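Local coordinates for protein P91 (Metagenome, PDB 4ZI5) that probably works as a dienelactone hydrolase-like alpha/beta hydrolase and promiscuously hydrolyses phosphotriesters, at residues A[62-67]-A[236-241]; A[94-97]-A[101-104]; A[105-110]-A[138-143]; A[174-179]-A[186-191]; A[215-220]-A[227-232]. All coordinates share one frame; numbering follows the deposited sequence.

Interaction 1 of 5, residues A[62-67]-A[236-241]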
# COMPACT_ATOMS: atom_id res chain seq x y z
N ALA A 62 7.32 14.10 13.71
CA ALA A 62 6.54 15.34 13.81
C ALA A 62 7.21 16.45 13.01
O ALA A 62 6.52 17.17 12.29
CB ALA A 62 6.40 15.77 15.26
N ARG A 63 8.54 16.54 13.08
CA ARG A 63 9.28 17.53 12.27
C ARG A 63 9.06 17.30 10.78
O ARG A 63 8.78 18.24 10.03
CB ARG A 63 10.77 17.51 12.59
CG ARG A 63 11.54 18.65 11.95
CD ARG A 63 13.03 18.38 11.97
NE ARG A 63 13.36 17.29 11.06
CZ ARG A 63 13.43 17.36 9.73
NH1 ARG A 63 13.23 18.51 9.09
NH2 ARG A 63 13.70 16.27 9.03
N ARG A 64 9.15 16.04 10.36
CA ARG A 64 8.92 15.71 8.93
C ARG A 64 7.51 16.07 8.47
O ARG A 64 7.30 16.57 7.38
CB ARG A 64 9.22 14.22 8.67
CG ARG A 64 10.68 13.86 8.83
CD ARG A 64 10.92 12.38 8.61
NE ARG A 64 12.28 12.01 9.01
CZ ARG A 64 12.79 10.78 8.92
NH1 ARG A 64 12.05 9.77 8.43
NH2 ARG A 64 14.03 10.56 9.31
N LEU A 65 6.52 15.82 9.33
CA LEU A 65 5.16 16.27 9.06
C LEU A 65 5.02 17.80 8.93
O LEU A 65 4.30 18.29 8.05
CB LEU A 65 4.23 15.76 10.14
CG LEU A 65 3.98 14.25 10.11
CD1 LEU A 65 3.32 13.80 11.39
CD2 LEU A 65 3.15 13.84 8.89
N ALA A 66 5.68 18.55 9.81
CA ALA A 66 5.68 20.02 9.68
C ALA A 66 6.27 20.47 8.31
O ALA A 66 5.75 21.37 7.66
CB ALA A 66 6.46 20.65 10.82
N ASP A 67 7.32 19.78 7.88
CA ASP A 67 7.94 20.03 6.56
C ASP A 67 7.00 19.69 5.39
O ASP A 67 7.13 20.27 4.33
CB ASP A 67 9.27 19.28 6.51
CG ASP A 67 10.04 19.51 5.23
OD1 ASP A 67 10.48 20.65 4.98
OD2 ASP A 67 10.18 18.52 4.48
N ARG A 236 8.47 3.43 2.05
CA ARG A 236 7.20 3.11 1.39
C ARG A 236 5.99 3.40 2.30
O ARG A 236 4.96 3.86 1.81
CB ARG A 236 7.16 1.65 0.95
CG ARG A 236 8.04 1.38 -0.25
CD ARG A 236 8.16 -0.08 -0.54
NE ARG A 236 9.10 -0.32 -1.64
CZ ARG A 236 9.52 -1.52 -2.05
NH1 ARG A 236 9.12 -2.63 -1.45
NH2 ARG A 236 10.40 -1.59 -3.04
N SER A 237 6.09 3.10 3.59
CA SER A 237 4.98 3.35 4.50
C SER A 237 4.75 4.85 4.68
O SER A 237 3.61 5.33 4.70
CB SER A 237 5.21 2.63 5.83
OG SER A 237 6.36 3.10 6.49
N TRP A 238 5.84 5.62 4.78
CA TRP A 238 5.75 7.07 4.89
C TRP A 238 5.11 7.67 3.64
O TRP A 238 4.24 8.54 3.72
CB TRP A 238 7.14 7.67 5.16
CG TRP A 238 7.10 9.10 5.54
CD1 TRP A 238 7.39 10.17 4.75
CD2 TRP A 238 6.73 9.63 6.82
NE1 TRP A 238 7.27 11.35 5.48
CE2 TRP A 238 6.85 11.04 6.74
CE3 TRP A 238 6.32 9.05 8.02
CZ2 TRP A 238 6.57 11.87 7.84
CZ3 TRP A 238 6.07 9.87 9.10
CH2 TRP A 238 6.19 11.27 9.00
N THR A 239 5.50 7.17 2.47
CA THR A 239 4.93 7.67 1.22
C THR A 239 3.43 7.35 1.18
O THR A 239 2.64 8.21 0.80
CB THR A 239 5.65 7.08 0.00
OG1 THR A 239 7.03 7.47 0.01
CG2 THR A 239 5.00 7.55 -1.31
N ALA A 240 3.05 6.14 1.60
CA ALA A 240 1.61 5.78 1.60
C ALA A 240 0.83 6.74 2.52
O ALA A 240 -0.28 7.19 2.16
CB ALA A 240 1.39 4.35 2.01
N MET A 241 1.40 7.04 3.68
CA MET A 241 0.80 7.99 4.61
C MET A 241 0.64 9.38 3.99
O MET A 241 -0.44 9.98 4.05
CB MET A 241 1.66 8.11 5.89
CG MET A 241 1.14 9.10 6.93
SD MET A 241 2.53 9.81 7.86
CE MET A 241 3.22 10.91 6.63

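Interaction 2 of 5, residues A[94-97]-A[101-104]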
# COMPACT_ATOMS: atom_id res chain seq x y z
N GLN A 94 1.09 -2.40 30.45
CA GLN A 94 -0.00 -3.29 30.88
C GLN A 94 -1.12 -2.49 31.50
O GLN A 94 -2.27 -2.88 31.41
CB GLN A 94 0.52 -4.36 31.85
CG GLN A 94 1.49 -5.34 31.22
CD GLN A 94 0.97 -5.94 29.92
OE1 GLN A 94 -0.18 -6.38 29.85
NE2 GLN A 94 1.80 -5.95 28.87
N GLY A 95 -0.77 -1.37 32.12
CA GLY A 95 -1.74 -0.38 32.55
C GLY A 95 -2.73 -0.01 31.46
O GLY A 95 -3.95 0.06 31.71
N TYR A 96 -2.21 0.20 30.25
CA TYR A 96 -3.05 0.59 29.12
C TYR A 96 -3.87 -0.59 28.63
O TYR A 96 -5.07 -0.43 28.40
CB TYR A 96 -2.21 1.16 27.97
CG TYR A 96 -1.41 2.40 28.29
CD1 TYR A 96 -2.03 3.64 28.52
CD2 TYR A 96 -0.01 2.36 28.31
CE1 TYR A 96 -1.27 4.79 28.80
CE2 TYR A 96 0.74 3.48 28.58
CZ TYR A 96 0.12 4.70 28.82
OH TYR A 96 0.94 5.80 29.08
N TYR A 97 -3.25 -1.75 28.43
CA TYR A 97 -3.99 -2.91 27.90
C TYR A 97 -5.08 -3.38 28.87
O TYR A 97 -6.14 -3.81 28.44
CB TYR A 97 -3.05 -4.08 27.59
CG TYR A 97 -2.05 -3.87 26.47
CD1 TYR A 97 -2.13 -2.80 25.58
CD2 TYR A 97 -1.02 -4.81 26.27
CE1 TYR A 97 -1.21 -2.64 24.55
CE2 TYR A 97 -0.10 -4.66 25.24
CZ TYR A 97 -0.20 -3.56 24.38
OH TYR A 97 0.70 -3.40 23.36
N ALA A 101 -10.32 2.07 28.43
CA ALA A 101 -10.96 3.37 28.62
C ALA A 101 -9.95 4.45 29.05
O ALA A 101 -9.98 5.58 28.56
CB ALA A 101 -12.15 3.26 29.60
N HIS A 102 -9.08 4.10 29.98
CA HIS A 102 -8.01 5.00 30.44
C HIS A 102 -7.03 5.32 29.31
O HIS A 102 -6.62 6.46 29.10
CB HIS A 102 -7.29 4.35 31.63
CG HIS A 102 -5.87 4.78 31.81
ND1 HIS A 102 -5.53 5.97 32.41
CD2 HIS A 102 -4.71 4.18 31.47
CE1 HIS A 102 -4.22 6.08 32.43
NE2 HIS A 102 -3.70 5.01 31.87
N TRP A 103 -6.65 4.28 28.58
CA TRP A 103 -5.78 4.41 27.40
C TRP A 103 -6.37 5.40 26.39
O TRP A 103 -5.69 6.32 25.92
CB TRP A 103 -5.60 3.03 26.82
CG TRP A 103 -4.67 2.88 25.63
CD1 TRP A 103 -3.88 3.82 25.05
CD2 TRP A 103 -4.45 1.66 24.93
NE1 TRP A 103 -3.18 3.25 23.98
CE2 TRP A 103 -3.52 1.93 23.89
CE3 TRP A 103 -4.98 0.37 25.05
CZ2 TRP A 103 -3.08 0.94 23.01
CZ3 TRP A 103 -4.54 -0.61 24.17
CH2 TRP A 103 -3.61 -0.32 23.16
N ARG A 104 -7.65 5.25 26.12
CA ARG A 104 -8.38 6.13 25.21
C ARG A 104 -8.46 7.57 25.69
O ARG A 104 -8.29 8.48 24.89
CB ARG A 104 -9.76 5.56 24.90
CG ARG A 104 -9.66 4.31 24.04
CD ARG A 104 -10.93 3.45 24.03
NE ARG A 104 -10.77 2.20 23.27
CZ ARG A 104 -11.75 1.50 22.68
NH1 ARG A 104 -13.03 1.90 22.74
NH2 ARG A 104 -11.47 0.38 22.00

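Interaction 3 of 5, residues A[105-110]-A[138-143]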
# COMPACT_ATOMS: atom_id res chain seq x y z
N ARG A 105 -8.66 7.78 26.99
CA ARG A 105 -8.70 9.14 27.53
C ARG A 105 -7.35 9.81 27.40
O ARG A 105 -7.28 10.99 27.09
CB ARG A 105 -9.10 9.16 29.01
CG ARG A 105 -10.54 8.85 29.30
CD ARG A 105 -10.88 9.23 30.75
NE ARG A 105 -10.18 8.41 31.74
CZ ARG A 105 -10.55 7.19 32.14
NH1 ARG A 105 -11.60 6.58 31.59
NH2 ARG A 105 -9.84 6.55 33.05
N ARG A 106 -6.28 9.05 27.63
CA ARG A 106 -4.94 9.57 27.51
C ARG A 106 -4.62 9.98 26.07
O ARG A 106 -3.99 11.03 25.83
CB ARG A 106 -3.93 8.54 28.06
CG ARG A 106 -2.50 9.05 28.22
CD ARG A 106 -2.35 10.18 29.20
NE ARG A 106 -2.82 9.80 30.53
CZ ARG A 106 -2.14 9.08 31.43
NH1 ARG A 106 -0.93 8.60 31.17
NH2 ARG A 106 -2.70 8.82 32.61
N ALA A 107 -5.06 9.17 25.11
CA ALA A 107 -4.96 9.52 23.68
C ALA A 107 -5.81 10.75 23.29
O ALA A 107 -5.32 11.65 22.60
CB ALA A 107 -5.35 8.33 22.82
N GLN A 108 -7.06 10.78 23.73
CA GLN A 108 -7.92 11.94 23.50
C GLN A 108 -7.32 13.26 24.03
O GLN A 108 -7.46 14.32 23.40
CB GLN A 108 -9.30 11.71 24.08
CG GLN A 108 -10.30 12.84 23.81
CD GLN A 108 -10.65 12.98 22.35
OE1 GLN A 108 -11.00 12.00 21.69
NE2 GLN A 108 -10.57 14.21 21.83
N ALA A 109 -6.63 13.19 25.18
CA ALA A 109 -5.99 14.38 25.75
C ALA A 109 -4.94 14.94 24.79
O ALA A 109 -4.87 16.16 24.61
CB ALA A 109 -5.37 14.09 27.12
N ALA A 110 -4.20 14.05 24.10
CA ALA A 110 -3.21 14.50 23.09
C ALA A 110 -3.93 15.15 21.90
O ALA A 110 -3.50 16.20 21.42
CB ALA A 110 -2.34 13.33 22.63
N LEU A 138 -5.68 3.36 16.76
CA LEU A 138 -6.88 2.55 16.53
C LEU A 138 -7.85 2.61 17.71
O LEU A 138 -9.06 2.75 17.50
CB LEU A 138 -6.49 1.11 16.19
CG LEU A 138 -7.66 0.19 15.86
CD1 LEU A 138 -8.51 0.74 14.74
CD2 LEU A 138 -7.13 -1.20 15.49
N GLU A 139 -7.33 2.57 18.94
CA GLU A 139 -8.16 2.79 20.14
C GLU A 139 -8.88 4.13 20.08
O GLU A 139 -10.10 4.23 20.31
CB GLU A 139 -7.33 2.68 21.44
CG GLU A 139 -6.75 1.30 21.70
CD GLU A 139 -7.83 0.26 21.75
OE1 GLU A 139 -8.61 0.32 22.70
OE2 GLU A 139 -7.91 -0.61 20.82
N LEU A 140 -8.13 5.18 19.76
CA LEU A 140 -8.71 6.52 19.67
C LEU A 140 -9.78 6.62 18.58
O LEU A 140 -10.86 7.19 18.82
CB LEU A 140 -7.63 7.57 19.46
CG LEU A 140 -8.06 9.04 19.36
CD1 LEU A 140 -8.77 9.55 20.61
CD2 LEU A 140 -6.82 9.86 19.08
N ALA A 141 -9.49 6.06 17.41
CA ALA A 141 -10.50 6.04 16.34
C ALA A 141 -11.77 5.30 16.76
O ALA A 141 -12.87 5.73 16.42
CB ALA A 141 -9.93 5.45 15.06
N ARG A 142 -11.62 4.21 17.52
CA ARG A 142 -12.77 3.45 18.01
C ARG A 142 -13.69 4.19 19.01
O ARG A 142 -14.82 3.75 19.20
CB ARG A 142 -12.33 2.12 18.64
CG ARG A 142 -11.87 1.11 17.59
CD ARG A 142 -11.05 0.02 18.26
NE ARG A 142 -10.86 -1.13 17.37
CZ ARG A 142 -9.95 -2.09 17.54
NH1 ARG A 142 -9.07 -2.04 18.55
NH2 ARG A 142 -9.91 -3.09 16.65
N THR A 143 -13.22 5.30 19.59
CA THR A 143 -14.08 6.17 20.40
C THR A 143 -15.03 7.01 19.56
O THR A 143 -15.92 7.66 20.12
CB THR A 143 -13.28 7.13 21.31
OG1 THR A 143 -12.57 8.09 20.51
CG2 THR A 143 -12.32 6.40 22.19
O HOH W 1 -12.04 9.94 22.52

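Interaction 4 of 5, residues A[174-179]-A[186-191]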
# COMPACT_ATOMS: atom_id res chain seq x y z
N VAL A 174 -3.18 0.81 7.63
CA VAL A 174 -2.33 -0.01 8.52
C VAL A 174 -1.08 -0.42 7.71
O VAL A 174 -1.21 -1.16 6.74
CB VAL A 174 -3.08 -1.29 8.98
CG1 VAL A 174 -2.23 -2.21 9.81
CG2 VAL A 174 -4.33 -0.90 9.78
N CYS A 175 0.10 0.02 8.14
CA CYS A 175 1.35 -0.37 7.49
C CYS A 175 2.00 -1.43 8.39
O CYS A 175 2.39 -1.13 9.51
CB CYS A 175 2.25 0.85 7.30
SG CYS A 175 1.52 2.12 6.22
N HIS A 176 2.06 -2.66 7.88
CA HIS A 176 2.39 -3.84 8.67
C HIS A 176 3.65 -4.50 8.12
O HIS A 176 3.75 -4.73 6.91
CB HIS A 176 1.22 -4.81 8.61
CG HIS A 176 1.42 -6.04 9.42
ND1 HIS A 176 1.54 -6.02 10.79
CD2 HIS A 176 1.47 -7.35 9.06
CE1 HIS A 176 1.70 -7.25 11.23
NE2 HIS A 176 1.66 -8.08 10.21
N GLY A 177 4.59 -4.81 9.00
CA GLY A 177 5.75 -5.61 8.62
C GLY A 177 5.30 -7.07 8.45
O GLY A 177 4.83 -7.69 9.42
N ALA A 178 5.45 -7.59 7.23
CA ALA A 178 4.86 -8.89 6.89
C ALA A 178 5.43 -10.05 7.68
O ALA A 178 4.78 -11.08 7.78
CB ALA A 178 5.01 -9.18 5.42
N ASP A 179 6.65 -9.88 8.21
CA ASP A 179 7.30 -10.93 9.01
C ASP A 179 7.34 -10.60 10.51
O ASP A 179 8.04 -11.27 11.26
CB ASP A 179 8.72 -11.15 8.50
CG ASP A 179 8.75 -11.60 7.03
OD1 ASP A 179 7.76 -12.12 6.51
OD2 ASP A 179 9.79 -11.45 6.42
N GLU A 186 -4.12 -14.02 13.09
CA GLU A 186 -5.49 -14.06 13.54
C GLU A 186 -5.97 -12.67 13.95
O GLU A 186 -7.11 -12.31 13.70
CB GLU A 186 -5.65 -15.04 14.72
CG GLU A 186 -5.53 -16.53 14.34
CD GLU A 186 -4.09 -17.02 14.12
OE1 GLU A 186 -3.15 -16.49 14.75
OE2 GLU A 186 -3.90 -17.93 13.27
N THR A 187 -5.09 -11.90 14.59
CA THR A 187 -5.42 -10.55 15.01
C THR A 187 -5.62 -9.63 13.82
O THR A 187 -6.65 -8.93 13.75
CB THR A 187 -4.35 -9.97 15.94
OG1 THR A 187 -4.11 -10.89 17.01
CG2 THR A 187 -4.81 -8.62 16.51
N MET A 188 -4.70 -9.68 12.85
CA MET A 188 -4.83 -8.90 11.62
C MET A 188 -6.12 -9.22 10.89
O MET A 188 -6.81 -8.31 10.44
CB MET A 188 -3.66 -9.13 10.66
CG MET A 188 -2.32 -8.58 11.13
SD MET A 188 -2.27 -6.80 11.48
CE MET A 188 -3.22 -6.20 10.08
N LYS A 189 -6.43 -10.50 10.77
CA LYS A 189 -7.66 -10.94 10.11
C LYS A 189 -8.90 -10.42 10.84
O LYS A 189 -9.83 -9.95 10.22
CB LYS A 189 -7.69 -12.48 10.04
CG LYS A 189 -8.94 -13.08 9.40
CD LYS A 189 -8.97 -12.85 7.89
CE LYS A 189 -10.06 -13.68 7.19
NZ LYS A 189 -11.45 -13.20 7.47
N ALA A 190 -8.91 -10.53 12.17
CA ALA A 190 -10.04 -10.05 12.97
C ALA A 190 -10.25 -8.55 12.77
O ALA A 190 -11.37 -8.10 12.53
CB ALA A 190 -9.81 -10.35 14.44
N VAL A 191 -9.16 -7.78 12.83
CA VAL A 191 -9.28 -6.32 12.66
C VAL A 191 -9.80 -5.96 11.26
O VAL A 191 -10.65 -5.10 11.11
CB VAL A 191 -7.96 -5.60 13.00
CG1 VAL A 191 -8.01 -4.11 12.64
CG2 VAL A 191 -7.66 -5.76 14.48

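Interaction 5 of 5, residues A[215-220]-A[227-232]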
# COMPACT_ATOMS: atom_id res chain seq x y z
N THR A 215 10.41 1.21 11.18
CA THR A 215 10.64 2.62 10.89
C THR A 215 11.78 3.24 11.68
O THR A 215 12.14 4.36 11.40
CB THR A 215 9.41 3.50 11.21
OG1 THR A 215 9.13 3.43 12.61
CG2 THR A 215 8.19 3.07 10.42
N ASP A 216 12.38 2.52 12.62
CA ASP A 216 13.38 3.10 13.50
C ASP A 216 14.78 2.52 13.20
O ASP A 216 15.00 1.35 13.46
CB ASP A 216 13.03 2.79 14.95
CG ASP A 216 13.93 3.51 15.93
OD1 ASP A 216 14.84 4.27 15.50
OD2 ASP A 216 13.72 3.34 17.14
N PRO A 217 15.71 3.35 12.71
CA PRO A 217 17.10 2.89 12.52
C PRO A 217 17.75 2.29 13.77
O PRO A 217 18.66 1.47 13.63
CB PRO A 217 17.84 4.14 12.04
CG PRO A 217 16.78 4.96 11.38
CD PRO A 217 15.53 4.72 12.19
N LEU A 218 17.31 2.69 14.96
CA LEU A 218 17.75 2.08 16.23
C LEU A 218 16.96 0.85 16.71
O LEU A 218 17.19 0.39 17.84
CB LEU A 218 17.66 3.14 17.34
CG LEU A 218 18.52 4.39 17.12
CD1 LEU A 218 18.30 5.38 18.24
CD2 LEU A 218 19.98 3.98 16.99
N ALA A 219 16.05 0.33 15.89
CA ALA A 219 15.20 -0.80 16.28
C ALA A 219 15.99 -1.95 16.92
O ALA A 219 15.53 -2.55 17.90
CB ALA A 219 14.44 -1.32 15.09
N GLY A 220 17.15 -2.26 16.34
CA GLY A 220 18.04 -3.31 16.84
C GLY A 220 18.77 -3.01 18.15
O GLY A 220 19.24 -3.92 18.81
N LEU A 227 12.49 -7.00 16.51
CA LEU A 227 12.61 -5.60 16.14
C LEU A 227 13.84 -5.36 15.27
O LEU A 227 14.95 -5.70 15.66
CB LEU A 227 12.67 -4.70 17.37
CG LEU A 227 11.35 -4.37 18.04
CD1 LEU A 227 10.69 -5.60 18.60
CD2 LEU A 227 11.60 -3.33 19.14
N ALA A 228 13.63 -4.79 14.09
CA ALA A 228 14.72 -4.46 13.20
C ALA A 228 14.24 -3.36 12.24
O ALA A 228 13.04 -3.31 11.90
CB ALA A 228 15.21 -5.68 12.44
N TYR A 229 15.19 -2.54 11.79
CA TYR A 229 14.96 -1.47 10.84
C TYR A 229 14.88 -2.00 9.44
O TYR A 229 15.65 -2.91 9.08
CB TYR A 229 16.13 -0.49 10.90
CG TYR A 229 16.01 0.72 10.00
CD1 TYR A 229 14.87 1.52 10.02
CD2 TYR A 229 17.02 1.06 9.10
CE1 TYR A 229 14.76 2.64 9.20
CE2 TYR A 229 16.92 2.19 8.28
CZ TYR A 229 15.79 2.97 8.32
OH TYR A 229 15.69 4.08 7.49
N ASP A 230 13.99 -1.42 8.64
CA ASP A 230 14.02 -1.68 7.20
C ASP A 230 13.69 -0.39 6.48
O ASP A 230 12.53 0.06 6.51
CB ASP A 230 13.07 -2.80 6.75
CG ASP A 230 13.27 -3.15 5.31
OD1 ASP A 230 14.38 -3.61 4.97
OD2 ASP A 230 12.40 -2.87 4.48
N ALA A 231 14.71 0.21 5.88
CA ALA A 231 14.60 1.52 5.23
C ALA A 231 13.60 1.50 4.09
O ALA A 231 12.89 2.50 3.86
CB ALA A 231 15.95 1.96 4.73
N THR A 232 13.53 0.39 3.38
CA THR A 232 12.55 0.27 2.28
C THR A 232 11.14 0.35 2.80
O THR A 232 10.31 1.14 2.24
CB THR A 232 12.75 -0.99 1.44
OG1 THR A 232 14.08 -0.96 0.89
CG2 THR A 232 11.76 -1.05 0.30

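Interaction 1 of 5, residues A[62-67]-A[236-241]
R64 and W238 have the nearest CA atoms, 10.1 Å apart; the axes of segments 62-67 and 236-241 approach to 12.9 Å and cross at -45°. The helices are well separated, and large side chains fill the space between them. W238 carries most of the contact. Its first torsion (chi1 -169°) sends the indole out toward segment 62-67. The far end of the ring meets R64 first, with W238 CZ2 3.6 Å from R64 CB. W238 CH2 lies 3.9 Å from L65 CG. L65 also reaches M241, its CD2 lying 3.7 Å from M241 CE. The M241 chain is bent at chi2 and chi3. This folds CE back over one face of the indole, 3.5 Å above the W238 plane and over its centre. An alanine in place of L65 would probably open a gap beside the indole and leave M241 CE without its methyl partner. The polar end of R64 turns to salt bridges with E60 and E234. L65, W238 and M241 all rest on I128 of strand 125-130, and M241 also touches V151 and F153 of strand 149-153. The contact thus joins the two helices over one side of the central sheet.

Interaction 2 of 5, residues A[94-97]-A[101-104]
W103 holds its CG anti to the backbone N (chi1 -177°), which turns the indole to segment 94-97, where Y96 meets it. Y96 CG lies beside its own backbone N (chi1 -61°); the ring is thereby carried toward H102, and CB is the atom that covers the indole. The two side chains cross at about a right angle. Y96 CB comes over one face, 4.0 Å from the centroid of the W103 five-membered ring, a CH-pi contact. The Y96 ring itself is oblique to the indole. The backbone joins in, with Y96 O 3.4 Å from W103 CE3. Y97 approaches the six-membered end of the indole. Its CD1 lies 3.5 Å from W103 CZ3, which sits at the edge of the Y97 ring, near its plane. H102 completes an aromatic cluster of four. Its ring is nearly parallel to that of Y96, with planes at 15°, but the two are slid apart and barely overlap. The nearest atoms there are H102 NE2 and Y96 CE1, 3.9 Å apart.

The cluster spans the turn between helix 90-97 and helix 100-115. With a serine in place of W103, T136 is likely to lose its indole donor, and Y96 CB and the Y97 ring their aromatic partner. F132 also meets the rings of Y96 and W103, so the cluster borders the probable nucleophile elbow. The contact is mainly aromatic, with no polar bond between the segments. Y96 and W103 are buried. Y96 OH bonds to H78 ND1 and W103 NE1 to T136 OG1; these bonds satisfy their polar atoms and probably help fix how the rings are turned.

Interaction 3 of 5, residues A[105-110]-A[138-143]
Q108 and L140 cross at about a right angle where segment 105-110 faces segment 138-143. L140 directs CG opposite its own N (chi1 -179°), and this carries CD1 across to the Q108 side chain. The Q108 chain is bent at chi2 (66°), which brings OE1 to that methyl. Q108 OE1 lies 3.5 Å from L140 CD1, while Q108 NE2 is held by D112 of the same helix. Beside this pair the backbones come closest. The CB of A107 points toward segment 138-143, and it lies 4.1 Å from L140 CB. The small alanine lets the helices approach, with the CA atoms of A107 and L140 6.3 Å apart.

At the outer edge a water links the segments. It donates to T143 OG1 at 2.8 Å and also to Q108 OE1, though the modelled length of this second bond is doubtful. T143 OG1 in turn donates to L140 O at 2.6 Å, in the carbonyl plane and with a C=O...donor angle of 150°. T143 N gives L140 O a second bond, so two donors of one residue grip this carbonyl.

On another side of segment 138-143, R142 NH1 forms a salt bridge with E139 OE2 at 2.9 Å, the oxygen lying in the guanidinium plane. L138 CD2 sits over one face of that guanidinium. R100 is a second partner of E139 OE2, and E194 takes R142 NH2. Toward the sheet, both A107 and L140 pack on F48 of strand 42-48. The contact therefore pairs helices 100-115 and 132-142 side by side over that strand.

Interaction 4 of 5, residues A[174-179]-A[186-191]
The beta-alpha-beta unit made of strand 171-177, helix 185-198 and strand 202-207 holds this contact between its first two elements. The two strands belong to the central sheet of the alpha/beta hydrolase fold, and M188 is the residue through which the helix reaches the first of them. V174 and H176 receive it. Both point from the strand toward the helix, while C175 between them faces elsewhere.

The main contact is Met-aromatic. M188 SD sits over one face of the H176 imidazole, 4.1 Å from the ring centroid and only 15° off the ring normal. Within the ring, H176 ND1 is the atom nearest M188 SD, at 3.9 Å. The H176 ring extends out from the strand toward the helix. M188 is bent at chi2 and chi3. Its sulfur can thus lie over the ring while its methyl turns to the neighbouring valine.

All three residues are buried. V183, in the loop between strand and helix, touches both H176 and M188. Y206 of strand 202-207 meets the H176 ring edge-to-face, so the imidazole is held by aromatic as well as sulfur contacts. In alpha/beta hydrolases the loop after this strand usually carries the acid of the catalytic triad, and the contact lies just before that loop. D179, in the same loop, forms a salt bridge with R196 of the second subunit, which ties this region to the dimer. Beyond the sulfur, the side chains of V174 and M188 meet tip to tip, with V174 CG1 4.1 Å from M188 CE.

Interaction 5 of 5, residues A[215-220]-A[227-232]
P217 lies against the Y229 ring in the tightest part of this contact. P217 CA sits over one face, 3.7 Å from the ring centroid, as a CH-pi contact. The proline ring follows it, with P217 CD 3.7 Å from Y229 CE1. The D216-P217 peptide is close too, D216 C being 3.3 Å from Y229 CD1. The first torsion of Y229 (chi1 -177°) swings the ring across to the proline. A231 N lies over the opposite face, so the ring is sandwiched. Its hydroxyl bonds to E234.

The proline is presented by a type I beta turn from D216 to A219, in which A219 N bonds to D216 O. It is overlapped by an Asx turn, in which D216 OD1 accepts from L218 N at 3.0 Å. The turn belongs to the long loop after strand 202-207, a loop that in alpha/beta hydrolases usually also carries the catalytic histidine. A219 is buried, and its CB lies 3.5 Å from A228 C. A219 O meets L227 CB at 3.6 Å.

The other side is looser. P217 is itself exposed, though it covers the ring. L218 is exposed and points away from segment 227-232. G220, also exposed, comes only within 4.1 Å, through its CA and L227 O.

In the fold
All five contacts lie in one alpha/beta hydrolase fold. Interaction 1 spans the longest stretch of chain, and interactions 2, 3, 4 and 5 follow in series between its two segments. Interactions 2 and 3 share helix 100-115, have centres about 10 Å apart and are joined by a salt bridge between R104 and E139. Both lie across the chain's centre from interaction 1. Interactions 1 and 5 share helix 231-248. Interaction 4 bridges the two groups: C175 touches S237 of interaction 1, and V191 packs on L138 and R142 of interaction 3. The contacts place helices on both faces of the sheet. Interactions 4 and 5 lie by loops that in this family usually carry the catalytic acid and histidine.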